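PDB 2ECE: selenium-binding protein from Sulfolobus tokodaii, which is of uncertain function but, as a beta-propeller member of the selenium-binding protein family, may bind selenium. Local coordinates for residues K179-Q187 / R229-R240. Numbering follows the deposited sequence.
Sequences KWEIDRGDQ and RIHFWDLRKRKR
Trp180 turns its CG away from its own backbone N (chi1 169°) and Arg238 turns its CG away from its carbonyl carbon (chi1 -58°), and the arginine runs alongside the indole, the two chains heading opposite ways. CB of Arg238 lies over one face of the indole, while the guanidinium doubles back to the backbone of 179-187: NE donates to Trp180 O at 2.7 Å, and NH2 reaches Lys179 O at 3.3 Å. Both oxygens lie close to the guanidinium plane, whose face carries CG1 of Ile182. With an alanine here in place of Arg238, both carbonyls would probably lose the guanidinium donor, NE1 of Trp180 the CG packed beside it, and CG1 of Ile182 the flat group it rests on. The far rim of the indole meets Trp233: CZ3 of Trp180 lies 3.4 Å from CE3 of Trp233, with the six-membered rings inclined at 58°, and CG of Arg240 covers the opposite face of Trp233. A water joins Trp180 NE1 to Leu235 O. Next to the indole the backbones are joined: Arg238 O accepts from the amides of Ile182 and Asp183, and further along Asp183 O receives Arg240 N at 2.9 Å in a single beta bridge of Asp183 with Lys239. At the other end, a salt-bridge network centres on Asp186 OD2, which takes two N-H groups end-on from Arg240 and one from Arg229 NH2 at 2.7 Å. Arg240 NH1 also donates to His231 ND1, which, with NE2 bound to Glu206, should help fix the rotation of the imidazole, while CG of Gln187 sits 3.9 Å from the centroid of the His231 ring, directly over its face. The loop 179-187, leaving the outermost strand 176-179 of one propeller sheet, thus packs on the hairpin 229-234/239-245 of the next, where Trp180 and Trp233 both touch Leu202 on strand 201-204.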
ATOM      1  N   LYS A 179      15.526  14.425  -5.967  1.00 22.41           N
ATOM      2  CA  LYS A 179      15.142  14.228  -4.574  1.00 22.23           C
ATOM      3  C   LYS A 179      14.188  15.309  -4.101  1.00 21.65           C
ATOM      4  O   LYS A 179      14.323  16.476  -4.468  1.00 21.52           O
ATOM      5  CB  LYS A 179      16.370  14.252  -3.655  1.00 22.58           C
ATOM      6  CG  LYS A 179      17.232  13.009  -3.656  1.00 25.04           C
ATOM      7  CD  LYS A 179      18.193  13.049  -2.466  1.00 25.73           C
ATOM      8  CE  LYS A 179      19.143  11.868  -2.472  1.00 25.59           C
ATOM      9  NZ  LYS A 179      19.946  11.871  -3.725  1.00 22.51           N
ATOM     10  N   TRP A 180      13.225  14.922  -3.277  1.00 19.27           N
ATOM     11  CA  TRP A 180      12.277  15.885  -2.734  1.00 18.80           C
ATOM     12  C   TRP A 180      12.861  16.577  -1.503  1.00 18.73           C
ATOM     13  O   TRP A 180      12.604  17.758  -1.265  1.00 18.36           O
ATOM     14  CB  TRP A 180      10.982  15.186  -2.332  1.00 18.86           C
ATOM     15  CG  TRP A 180      10.065  16.052  -1.533  1.00 20.93           C
ATOM     16  CD1 TRP A 180       9.300  17.087  -1.992  1.00 20.56           C
ATOM     17  CD2 TRP A 180       9.838  15.979  -0.122  1.00 21.51           C
ATOM     18  NE1 TRP A 180       8.605  17.660  -0.952  1.00 19.74           N
ATOM     19  CE2 TRP A 180       8.915  16.997   0.207  1.00 21.01           C
ATOM     20  CE3 TRP A 180      10.321  15.145   0.899  1.00 22.58           C
ATOM     21  CZ2 TRP A 180       8.469  17.212   1.518  1.00 22.10           C
ATOM     22  CZ3 TRP A 180       9.876  15.359   2.204  1.00 20.59           C
ATOM     23  CH2 TRP A 180       8.957  16.382   2.498  1.00 22.67           C
ATOM     24  N   GLU A 181      13.651  15.835  -0.732  1.00 20.03           N
ATOM     25  CA  GLU A 181      14.243  16.354   0.499  1.00 20.62           C
ATOM     26  C   GLU A 181      15.278  17.455   0.319  1.00 21.24           C
ATOM     27  O   GLU A 181      16.200  17.331  -0.489  1.00 19.85           O
ATOM     28  CB  GLU A 181      14.904  15.227   1.305  1.00 21.25           C
ATOM     29  CG  GLU A 181      14.006  14.052   1.682  1.00 20.77           C
ATOM     30  CD  GLU A 181      13.831  13.068   0.541  1.00 23.72           C
ATOM     31  OE1 GLU A 181      14.518  13.227  -0.493  1.00 24.54           O
ATOM     32  OE2 GLU A 181      13.016  12.134   0.678  1.00 22.10           O
ATOM     33  N   ILE A 182      15.121  18.525   1.092  1.00 21.59           N
ATOM     34  CA  ILE A 182      16.070  19.631   1.080  1.00 23.14           C
ATOM     35  C   ILE A 182      16.870  19.513   2.383  1.00 24.05           C
ATOM     36  O   ILE A 182      18.086  19.706   2.398  1.00 25.06           O
ATOM     37  CB  ILE A 182      15.351  21.007   1.015  1.00 23.72           C
ATOM     38  CG1 ILE A 182      14.843  21.262  -0.410  1.00 21.54           C
ATOM     39  CG2 ILE A 182      16.313  22.131   1.411  1.00 24.59           C
ATOM     40  CD1 ILE A 182      15.964  21.368  -1.444  1.00 21.19           C
ATOM     41  N   ASP A 183      16.175  19.162   3.464  1.00 23.93           N
ATOM     42  CA  ASP A 183      16.793  18.995   4.783  1.00 24.32           C
ATOM     43  C   ASP A 183      16.125  17.806   5.471  1.00 22.19           C
ATOM     44  O   ASP A 183      15.055  17.949   6.057  1.00 21.46           O
ATOM     45  CB  ASP A 183      16.588  20.256   5.633  1.00 23.00           C
ATOM     46  CG  ASP A 183      17.228  20.144   7.010  1.00 24.62           C
ATOM     47  OD1 ASP A 183      17.611  19.023   7.412  1.00 24.35           O
ATOM     48  OD2 ASP A 183      17.341  21.180   7.698  1.00 26.46           O
ATOM     49  N   ARG A 184      16.772  16.643   5.421  1.00 22.46           N
ATOM     50  CA  ARG A 184      16.203  15.422   5.997  1.00 23.08           C
ATOM     51  C   ARG A 184      16.507  15.162   7.468  1.00 23.45           C
ATOM     52  O   ARG A 184      16.090  14.139   8.005  1.00 20.87           O
ATOM     53  CB  ARG A 184      16.660  14.203   5.187  1.00 24.75           C
ATOM     54  CG  ARG A 184      18.134  13.830   5.356  1.00 26.61           C
ATOM     55  CD  ARG A 184      18.623  13.072   4.130  1.00 29.72           C
ATOM     56  NE  ARG A 184      17.610  12.128   3.697  1.00 31.94           N
ATOM     57  CZ  ARG A 184      17.394  11.766   2.439  1.00 31.18           C
ATOM     58  NH1 ARG A 184      18.127  12.260   1.446  1.00 28.60           N
ATOM     59  NH2 ARG A 184      16.409  10.923   2.178  1.00 30.82           N
ATOM     60  N   GLY A 185      17.228  16.070   8.118  1.00 22.93           N
ATOM     61  CA  GLY A 185      17.555  15.846   9.515  1.00 24.65           C
ATOM     62  C   GLY A 185      18.235  14.493   9.631  1.00 23.81           C
ATOM     63  O   GLY A 185      19.126  14.189   8.840  1.00 23.04           O
ATOM     64  N   ASP A 186      17.823  13.667  10.588  1.00 23.22           N
ATOM     65  CA  ASP A 186      18.447  12.362  10.722  1.00 23.32           C
ATOM     66  C   ASP A 186      17.620  11.219  10.141  1.00 23.09           C
ATOM     67  O   ASP A 186      17.821  10.056  10.486  1.00 23.10           O
ATOM     68  CB  ASP A 186      18.814  12.077  12.185  1.00 26.70           C
ATOM     69  CG  ASP A 186      17.608  11.849  13.077  1.00 28.69           C
ATOM     70  OD1 ASP A 186      17.829  11.479  14.251  1.00 30.97           O
ATOM     71  OD2 ASP A 186      16.455  12.034  12.627  1.00 27.36           O
ATOM     72  N   GLN A 187      16.690  11.545   9.251  1.00 22.61           N
ATOM     73  CA  GLN A 187      15.890  10.506   8.606  1.00 21.06           C
ATOM     74  C   GLN A 187      16.842   9.747   7.683  1.00 20.69           C
ATOM     75  O   GLN A 187      17.623  10.358   6.947  1.00 20.32           O
ATOM     76  CB  GLN A 187      14.746  11.123   7.793  1.00 20.41           C
ATOM     77  CG  GLN A 187      14.039  10.132   6.861  1.00 20.08           C
ATOM     78  CD  GLN A 187      14.676  10.074   5.479  1.00 20.58           C
ATOM     79  OE1 GLN A 187      14.820   9.001   4.887  1.00 22.17           O
ATOM     80  NE2 GLN A 187      15.045  11.231   4.955  1.00 18.86           N
ATOM     81  N   ARG A 229      10.187   4.581  13.338  1.00 22.43           N
ATOM     82  CA  ARG A 229       9.873   5.997  13.474  1.00 22.33           C
ATOM     83  C   ARG A 229       8.983   6.532  12.356  1.00 21.75           C
ATOM     84  O   ARG A 229       9.001   6.021  11.235  1.00 21.20           O
ATOM     85  CB  ARG A 229      11.162   6.824  13.465  1.00 23.55           C
ATOM     86  CG  ARG A 229      12.274   6.296  14.345  1.00 25.48           C
ATOM     87  CD  ARG A 229      13.625   6.810  13.848  1.00 27.93           C
ATOM     88  NE  ARG A 229      13.856   8.217  14.149  1.00 29.20           N
ATOM     89  CZ  ARG A 229      14.795   8.958  13.570  1.00 29.91           C
ATOM     90  NH1 ARG A 229      15.590   8.427  12.648  1.00 28.83           N
ATOM     91  NH2 ARG A 229      14.950  10.226  13.919  1.00 31.43           N
ATOM     92  N   ILE A 230       8.207   7.563  12.682  1.00 21.65           N
ATOM     93  CA  ILE A 230       7.370   8.253  11.708  1.00 21.46           C
ATOM     94  C   ILE A 230       7.987   9.651  11.674  1.00 21.13           C
ATOM     95  O   ILE A 230       8.313  10.224  12.720  1.00 20.18           O
ATOM     96  CB  ILE A 230       5.877   8.340  12.129  1.00 22.44           C
ATOM     97  CG1 ILE A 230       5.136   9.313  11.203  1.00 23.42           C
ATOM     98  CG2 ILE A 230       5.754   8.791  13.571  1.00 21.42           C
ATOM     99  CD1 ILE A 230       3.611   9.300  11.369  1.00 22.39           C
ATOM    100  N   HIS A 231       8.180  10.185  10.477  1.00 19.35           N
ATOM    101  CA  HIS A 231       8.785  11.500  10.325  1.00 20.01           C
ATOM    102  C   HIS A 231       7.757  12.513   9.847  1.00 20.62           C
ATOM    103  O   HIS A 231       6.975  12.228   8.936  1.00 19.44           O
ATOM    104  CB  HIS A 231       9.933  11.423   9.315  1.00 20.32           C
ATOM    105  CG  HIS A 231      11.015  10.465   9.704  1.00 21.31           C
ATOM    106  ND1 HIS A 231      12.115  10.843  10.444  1.00 21.31           N
ATOM    107  CD2 HIS A 231      11.165   9.140   9.456  1.00 20.45           C
ATOM    108  CE1 HIS A 231      12.898   9.793  10.632  1.00 20.13           C
ATOM    109  NE2 HIS A 231      12.344   8.749  10.044  1.00 20.00           N
ATOM    110  N   PHE A 232       7.763  13.688  10.468  1.00 20.34           N
ATOM    111  CA  PHE A 232       6.847  14.763  10.101  1.00 21.69           C
ATOM    112  C   PHE A 232       7.643  15.835   9.376  1.00 21.86           C
ATOM    113  O   PHE A 232       8.664  16.307   9.883  1.00 22.87           O
ATOM    114  CB  PHE A 232       6.189  15.338  11.354  1.00 22.32           C
ATOM    115  CG  PHE A 232       5.397  14.325  12.119  1.00 23.75           C
ATOM    116  CD1 PHE A 232       4.143  13.929  11.670  1.00 22.34           C
ATOM    117  CD2 PHE A 232       5.943  13.696  13.236  1.00 22.62           C
ATOM    118  CE1 PHE A 232       3.443  12.913  12.315  1.00 22.53           C
ATOM    119  CE2 PHE A 232       5.252  12.678  13.890  1.00 23.18           C
ATOM    120  CZ  PHE A 232       3.999  12.285  13.426  1.00 22.83           C
ATOM    121  N   TRP A 233       7.172  16.219   8.193  1.00 20.94           N
ATOM    122  CA  TRP A 233       7.864  17.215   7.389  1.00 21.71           C
ATOM    123  C   TRP A 233       7.005  18.410   7.010  1.00 21.92           C
ATOM    124  O   TRP A 233       5.780  18.326   6.966  1.00 21.37           O
ATOM    125  CB  TRP A 233       8.346  16.612   6.070  1.00 20.57           C
ATOM    126  CG  TRP A 233       9.088  15.334   6.153  1.00 18.57           C
ATOM    127  CD1 TRP A 233       8.613  14.131   6.583  1.00 17.73           C
ATOM    128  CD2 TRP A 233      10.422  15.102   5.694  1.00 18.72           C
ATOM    129  NE1 TRP A 233       9.567  13.157   6.413  1.00 17.28           N
ATOM    130  CE2 TRP A 233      10.689  13.726   5.869  1.00 19.26           C
ATOM    131  CE3 TRP A 233      11.416  15.923   5.147  1.00 18.59           C
ATOM    132  CZ2 TRP A 233      11.919  13.148   5.518  1.00 19.42           C
ATOM    133  CZ3 TRP A 233      12.642  15.347   4.797  1.00 21.11           C
ATOM    134  CH2 TRP A 233      12.879  13.974   4.984  1.00 20.00           C
ATOM    135  N   ASP A 234       7.683  19.513   6.709  1.00 24.35           N
ATOM    136  CA  ASP A 234       7.053  20.738   6.229  1.00 25.39           C
ATOM    137  C   ASP A 234       7.020  20.446   4.722  1.00 24.79           C
ATOM    138  O   ASP A 234       8.060  20.455   4.065  1.00 23.67           O
ATOM    139  CB  ASP A 234       7.966  21.937   6.504  1.00 26.64           C
ATOM    140  CG  ASP A 234       7.365  23.253   6.037  1.00 30.83           C
ATOM    141  OD1 ASP A 234       6.647  23.261   5.017  1.00 29.83           O
ATOM    142  OD2 ASP A 234       7.630  24.287   6.688  1.00 33.13           O
ATOM    143  N   LEU A 235       5.839  20.160   4.186  1.00 25.34           N
ATOM    144  CA  LEU A 235       5.687  19.826   2.770  1.00 26.76           C
ATOM    145  C   LEU A 235       6.260  20.894   1.842  1.00 28.86           C
ATOM    146  O   LEU A 235       6.892  20.593   0.824  1.00 27.43           O
ATOM    147  CB  LEU A 235       4.206  19.632   2.443  1.00 27.59           C
ATOM    148  CG  LEU A 235       3.771  18.542   1.452  1.00 30.67           C
ATOM    149  CD1 LEU A 235       2.553  19.050   0.701  1.00 27.18           C
ATOM    150  CD2 LEU A 235       4.881  18.185   0.479  1.00 28.71           C
ATOM    151  N   ARG A 236       6.035  22.146   2.203  1.00 30.58           N
ATOM    152  CA  ARG A 236       6.498  23.259   1.398  1.00 33.13           C
ATOM    153  C   ARG A 236       8.005  23.490   1.424  1.00 31.80           C
ATOM    154  O   ARG A 236       8.630  23.618   0.374  1.00 31.63           O
ATOM    155  CB  ARG A 236       5.801  24.523   1.846  1.00 36.46           C
ATOM    156  CG  ARG A 236       6.241  25.712   1.087  1.00 42.76           C
ATOM    157  CD  ARG A 236       5.750  26.929   1.768  1.00 48.07           C
ATOM    158  NE  ARG A 236       5.803  28.041   0.852  1.00 54.27           N
ATOM    159  CZ  ARG A 236       6.142  29.260   1.219  1.00 57.28           C
ATOM    160  NH1 ARG A 236       6.443  29.510   2.491  1.00 58.20           N
ATOM    161  NH2 ARG A 236       6.248  30.207   0.299  1.00 59.12           N
ATOM    162  N   LYS A 237       8.579  23.557   2.618  1.00 30.62           N
ATOM    163  CA  LYS A 237      10.010  23.785   2.751  1.00 29.33           C
ATOM    164  C   LYS A 237      10.826  22.514   2.538  1.00 27.32           C
ATOM    165  O   LYS A 237      12.055  22.564   2.524  1.00 25.55           O
ATOM    166  CB  LYS A 237      10.334  24.386   4.121  1.00 32.33           C
ATOM    167  CG  LYS A 237       9.827  25.818   4.335  1.00 36.40           C
ATOM    168  CD  LYS A 237      10.468  26.806   3.365  1.00 38.66           C
ATOM    169  CE  LYS A 237      10.388  28.241   3.882  1.00 40.87           C
ATOM    170  NZ  LYS A 237      11.391  28.508   4.957  1.00 43.82           N
ATOM    171  N   ARG A 238      10.142  21.379   2.381  1.00 24.08           N
ATOM    172  CA  ARG A 238      10.813  20.103   2.132  1.00 21.29           C
ATOM    173  C   ARG A 238      11.845  19.816   3.219  1.00 22.28           C
ATOM    174  O   ARG A 238      12.961  19.377   2.942  1.00 21.64           O
ATOM    175  CB  ARG A 238      11.469  20.156   0.746  1.00 22.01           C
ATOM    176  CG  ARG A 238      10.441  20.455  -0.359  1.00 20.66           C
ATOM    177  CD  ARG A 238      11.064  21.044  -1.613  1.00 20.20           C
ATOM    178  NE  ARG A 238      11.959  20.126  -2.313  1.00 19.22           N
ATOM    179  CZ  ARG A 238      12.688  20.476  -3.370  1.00 21.05           C
ATOM    180  NH1 ARG A 238      12.618  21.716  -3.838  1.00 17.41           N
ATOM    181  NH2 ARG A 238      13.489  19.594  -3.959  1.00 20.04           N
ATOM    182  N   LYS A 239      11.430  20.033   4.464  1.00 22.40           N
ATOM    183  CA  LYS A 239      12.296  19.864   5.621  1.00 25.06           C
ATOM    184  C   LYS A 239      11.661  18.973   6.696  1.00 23.46           C
ATOM    185  O   LYS A 239      10.470  19.080   6.983  1.00 22.43           O
ATOM    186  CB  LYS A 239      12.618  21.266   6.166  1.00 27.84           C
ATOM    187  CG  LYS A 239      13.310  21.346   7.513  1.00 33.20           C
ATOM    188  CD  LYS A 239      13.926  22.738   7.719  1.00 36.90           C
ATOM    189  CE  LYS A 239      12.912  23.879   7.539  1.00 40.18           C
ATOM    190  NZ  LYS A 239      13.069  24.636   6.251  1.00 41.65           N
ATOM    191  N   ARG A 240      12.459  18.079   7.272  1.00 23.49           N
ATOM    192  CA  ARG A 240      11.978  17.180   8.317  1.00 25.27           C
ATOM    193  C   ARG A 240      11.904  18.006   9.605  1.00 26.73           C
ATOM    194  O   ARG A 240      12.916  18.529  10.066  1.00 26.02           O
ATOM    195  CB  ARG A 240      12.958  16.008   8.477  1.00 23.33           C
ATOM    196  CG  ARG A 240      12.339  14.698   9.003  1.00 24.70           C
ATOM    197  CD  ARG A 240      11.985  14.790  10.478  1.00 21.81           C
ATOM    198  NE  ARG A 240      13.163  15.114  11.281  1.00 23.18           N
ATOM    199  CZ  ARG A 240      14.061  14.227  11.706  1.00 23.99           C
ATOM    200  NH1 ARG A 240      13.927  12.941  11.415  1.00 23.18           N
ATOM    201  NH2 ARG A 240      15.109  14.633  12.421  1.00 21.92           N
TER
HETATM  202  O   HOH W   1       6.820  19.669  -1.744  1.00 29.95           O
HETATM  203  O   HOH W   2      15.593  18.868   9.591  1.00 31.44           O